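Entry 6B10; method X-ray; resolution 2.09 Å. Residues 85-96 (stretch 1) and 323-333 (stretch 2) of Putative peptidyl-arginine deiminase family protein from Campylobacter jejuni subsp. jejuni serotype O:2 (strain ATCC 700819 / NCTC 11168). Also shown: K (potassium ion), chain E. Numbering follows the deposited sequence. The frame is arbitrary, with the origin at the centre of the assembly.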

# COMPACT_ATOMS: atom_id res chain seq x y z
N ASP A 85 -7.00 7.98 -12.22
CA ASP A 85 -6.75 7.55 -10.85
C ASP A 85 -5.24 7.46 -10.58
O ASP A 85 -4.51 6.82 -11.34
CB ASP A 85 -7.40 6.18 -10.62
CG ASP A 85 -7.32 5.70 -9.18
OD1 ASP A 85 -6.75 6.41 -8.33
OD2 ASP A 85 -7.84 4.60 -8.90
N THR A 86 -4.79 8.13 -9.52
CA THR A 86 -3.38 8.08 -9.12
C THR A 86 -3.10 7.01 -8.05
O THR A 86 -1.95 6.69 -7.76
CB THR A 86 -2.92 9.44 -8.56
OG1 THR A 86 -3.73 9.80 -7.43
CG2 THR A 86 -3.03 10.52 -9.62
N TRP A 87 -4.16 6.45 -7.48
CA TRP A 87 -4.01 5.49 -6.39
C TRP A 87 -3.71 4.11 -6.97
O TRP A 87 -4.58 3.25 -7.04
CB TRP A 87 -5.27 5.47 -5.52
CG TRP A 87 -5.62 6.83 -4.97
CD1 TRP A 87 -6.75 7.55 -5.22
CD2 TRP A 87 -4.83 7.64 -4.08
NE1 TRP A 87 -6.72 8.75 -4.55
CE2 TRP A 87 -5.55 8.83 -3.84
CE3 TRP A 87 -3.58 7.47 -3.47
CZ2 TRP A 87 -5.06 9.85 -3.01
CZ3 TRP A 87 -3.10 8.49 -2.65
CH2 TRP A 87 -3.84 9.66 -2.43
N ILE A 88 -2.46 3.92 -7.38
CA ILE A 88 -2.05 2.70 -8.08
C ILE A 88 -2.11 1.45 -7.18
O ILE A 88 -2.31 0.35 -7.68
CB ILE A 88 -0.66 2.86 -8.74
CG1 ILE A 88 -0.34 1.65 -9.63
CG2 ILE A 88 0.44 3.03 -7.70
CD1 ILE A 88 0.81 1.88 -10.59
N ARG A 89 -1.95 1.62 -5.87
CA ARG A 89 -2.14 0.52 -4.91
C ARG A 89 -3.52 -0.15 -5.09
O ARG A 89 -3.65 -1.36 -4.89
CB ARG A 89 -1.97 1.04 -3.48
CG ARG A 89 -2.09 0.00 -2.35
CD ARG A 89 -0.87 -0.90 -2.20
NE ARG A 89 0.39 -0.17 -2.13
CZ ARG A 89 1.59 -0.74 -2.04
NH1 ARG A 89 1.70 -2.06 -1.98
NH2 ARG A 89 2.69 0.01 -2.01
N ASP A 90 -4.54 0.62 -5.44
CA ASP A 90 -5.88 0.06 -5.68
C ASP A 90 -5.90 -0.93 -6.84
O ASP A 90 -6.48 -2.01 -6.72
CB ASP A 90 -6.90 1.17 -5.99
CG ASP A 90 -7.30 1.98 -4.77
OD1 ASP A 90 -7.36 1.42 -3.66
OD2 ASP A 90 -7.59 3.18 -4.94
N PHE A 91 -5.29 -0.55 -7.96
CA PHE A 91 -5.42 -1.34 -9.19
C PHE A 91 -4.14 -1.99 -9.71
O PHE A 91 -4.22 -2.89 -10.55
CB PHE A 91 -6.09 -0.50 -10.30
CG PHE A 91 -5.29 0.68 -10.76
CD1 PHE A 91 -4.28 0.53 -11.69
CD2 PHE A 91 -5.56 1.95 -10.26
CE1 PHE A 91 -3.54 1.62 -12.11
CE2 PHE A 91 -4.82 3.04 -10.68
CZ PHE A 91 -3.80 2.87 -11.61
N GLY A 92 -2.97 -1.58 -9.23
CA GLY A 92 -1.70 -2.13 -9.71
C GLY A 92 -1.57 -3.64 -9.60
O GLY A 92 -2.28 -4.29 -8.83
N ALA A 93 -0.64 -4.20 -10.36
CA ALA A 93 -0.40 -5.65 -10.35
C ALA A 93 0.30 -6.07 -9.06
O ALA A 93 1.19 -5.37 -8.57
CB ALA A 93 0.44 -6.04 -11.55
N ILE A 94 -0.08 -7.23 -8.53
CA ILE A 94 0.45 -7.74 -7.26
C ILE A 94 1.32 -8.98 -7.49
O ILE A 94 0.85 -9.96 -8.06
CB ILE A 94 -0.69 -8.05 -6.27
CG1 ILE A 94 -1.38 -6.76 -5.82
CG2 ILE A 94 -0.17 -8.79 -5.04
CD1 ILE A 94 -2.75 -6.99 -5.22
N ASP A 95 2.57 -8.93 -7.05
CA ASP A 95 3.49 -10.05 -7.21
C ASP A 95 3.25 -11.17 -6.21
O ASP A 95 2.95 -10.92 -5.04
CB ASP A 95 4.95 -9.60 -7.04
CG ASP A 95 5.46 -8.80 -8.22
OD1 ASP A 95 4.94 -8.96 -9.35
OD2 ASP A 95 6.41 -8.01 -8.02
N ILE A 96 3.38 -12.41 -6.69
CA ILE A 96 3.55 -13.59 -5.84
C ILE A 96 4.75 -14.36 -6.35
O ILE A 96 5.22 -14.12 -7.46
CB ILE A 96 2.31 -14.52 -5.86
CG1 ILE A 96 1.89 -14.86 -7.30
CG2 ILE A 96 1.16 -13.88 -5.11
CD1 ILE A 96 1.01 -16.08 -7.40
N CYS A 323 -1.06 4.22 -0.48
CA CYS A 323 -2.12 4.20 -1.49
C CYS A 323 -1.66 4.69 -2.86
O CYS A 323 -2.19 4.28 -3.89
CB CYS A 323 -3.31 5.08 -1.05
SG CYS A 323 -4.13 4.56 0.48
N SER A 324 -0.67 5.58 -2.88
CA SER A 324 -0.19 6.19 -4.12
C SER A 324 0.92 5.41 -4.83
O SER A 324 1.48 5.91 -5.81
CB SER A 324 0.36 7.58 -3.81
OG SER A 324 1.67 7.48 -3.32
N CYS A 325 1.26 4.22 -4.37
CA CYS A 325 2.36 3.49 -4.98
C CYS A 325 2.15 1.99 -4.98
O CYS A 325 1.26 1.47 -4.29
CB CYS A 325 3.68 3.85 -4.31
SG CYS A 325 3.83 3.39 -2.56
N GLN A 326 2.93 1.30 -5.79
CA GLN A 326 2.91 -0.15 -5.82
C GLN A 326 4.34 -0.67 -5.94
O GLN A 326 5.18 -0.06 -6.60
CB GLN A 326 2.04 -0.65 -6.97
CG GLN A 326 1.90 -2.17 -7.07
CD GLN A 326 1.32 -2.80 -5.82
OE1 GLN A 326 2.01 -2.93 -4.80
NE2 GLN A 326 0.06 -3.21 -5.89
N ASN A 327 4.61 -1.78 -5.28
CA ASN A 327 5.94 -2.35 -5.26
C ASN A 327 6.04 -3.44 -6.32
O ASN A 327 5.09 -4.19 -6.53
CB ASN A 327 6.24 -2.94 -3.87
CG ASN A 327 5.89 -1.97 -2.76
OD1 ASN A 327 4.75 -1.92 -2.30
ND2 ASN A 327 6.87 -1.19 -2.33
N ARG A 328 7.18 -3.49 -7.00
CA ARG A 328 7.47 -4.57 -7.94
C ARG A 328 8.77 -5.20 -7.45
O ARG A 328 9.80 -4.53 -7.35
CB ARG A 328 7.62 -4.04 -9.37
CG ARG A 328 8.08 -5.09 -10.37
CD ARG A 328 7.94 -4.60 -11.81
NE ARG A 328 8.75 -5.41 -12.72
CZ ARG A 328 8.35 -6.54 -13.31
NH1 ARG A 328 7.13 -7.04 -13.10
NH2 ARG A 328 9.18 -7.19 -14.11
N PHE A 329 8.70 -6.48 -7.10
CA PHE A 329 9.79 -7.11 -6.38
C PHE A 329 10.89 -7.62 -7.31
O PHE A 329 10.66 -7.81 -8.50
CB PHE A 329 9.26 -8.20 -5.44
CG PHE A 329 8.41 -7.64 -4.35
CD1 PHE A 329 8.98 -7.24 -3.15
CD2 PHE A 329 7.05 -7.43 -4.55
CE1 PHE A 329 8.21 -6.66 -2.15
CE2 PHE A 329 6.27 -6.86 -3.55
CZ PHE A 329 6.85 -6.48 -2.35
N LYS A 330 12.07 -7.79 -6.74
CA LYS A 330 13.26 -8.22 -7.47
C LYS A 330 13.37 -9.75 -7.44
O LYS A 330 13.13 -10.37 -6.40
CB LYS A 330 14.51 -7.61 -6.83
CG LYS A 330 15.81 -7.84 -7.60
CD LYS A 330 17.01 -7.55 -6.71
CE LYS A 330 18.33 -7.87 -7.39
NZ LYS A 330 18.77 -6.80 -8.32
N GLY A 331 13.73 -10.34 -8.57
CA GLY A 331 13.97 -11.78 -8.65
C GLY A 331 13.74 -12.34 -10.04
O GLY A 331 13.39 -11.60 -10.96
N LEU A 332 13.91 -13.65 -10.16
CA LEU A 332 13.71 -14.34 -11.43
C LEU A 332 12.27 -14.21 -11.87
O LEU A 332 11.34 -14.46 -11.10
CB LEU A 332 14.07 -15.83 -11.30
N ARG A 333 12.09 -13.80 -13.12
CA ARG A 333 10.78 -13.73 -13.74
C ARG A 333 10.71 -14.78 -14.85
O ARG A 333 9.63 -15.23 -15.22
CB ARG A 333 10.55 -12.34 -14.33
CG ARG A 333 10.55 -11.22 -13.30
CD ARG A 333 9.16 -10.97 -12.74
NE ARG A 333 9.18 -10.00 -11.65
CZ ARG A 333 8.10 -9.51 -11.04
NH1 ARG A 333 6.88 -9.89 -11.41
NH2 ARG A 333 8.25 -8.64 -10.05
K K E . -6.28 -4.72 -11.17
O HOH W 1 0.47 7.68 -7.71
O HOH W 2 -7.19 -4.44 -8.32
O HOH W 3 3.82 -4.82 -9.22
O HOH W 4 5.32 -6.78 -10.87
O HOH W 5 3.40 -6.49 -5.92

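The two stretches, whose touching residues are at least 232 positions apart in sequence, form a largely buried and mostly polar contact in which side chains and waters, rather than strand-to-strand backbone pairing, join the chain. Strands 94-96 and 326-329 run in roughly the same direction, at 30°, but their axes come no closer than 7.1 Å, too far for direct backbone hydrogen bonds. Waters fill the gap: water 3 donates to Ala93 O and Asn327 O, while water 5 accepts from Asp95 N and donates to Asn327 O.

At one end, Arg89 reaches across to stretch 2. Its NH2 and NH1 both donate to Asn327 OD1, at 2.8 and 3.1 Å, so one carbonyl oxygen receives two guanidinium nitrogens near the guanidinium plane. Gln326 OE1 lies over a face of the same group and instead accepts from Asn327 N (2.9 Å). A weak bond from Arg89 N to Cys323 O (3.3 Å) tethers the backbone here, and Trp87 CE3 packs against Cys323 CB at 3.4 Å.

At the other end, Asp95 points toward stretch 2 and forms a two-pronged salt bridge: Arg333 NH1 donates to Asp95 OD1 (3.0 Å) and Arg333 NH2 to Asp95 OD2 (2.8 Å). Asp95 OD2 also accepts a nearly linear bond from Phe329 N (2.9 Å), coupling this charge pair to the strand backbone.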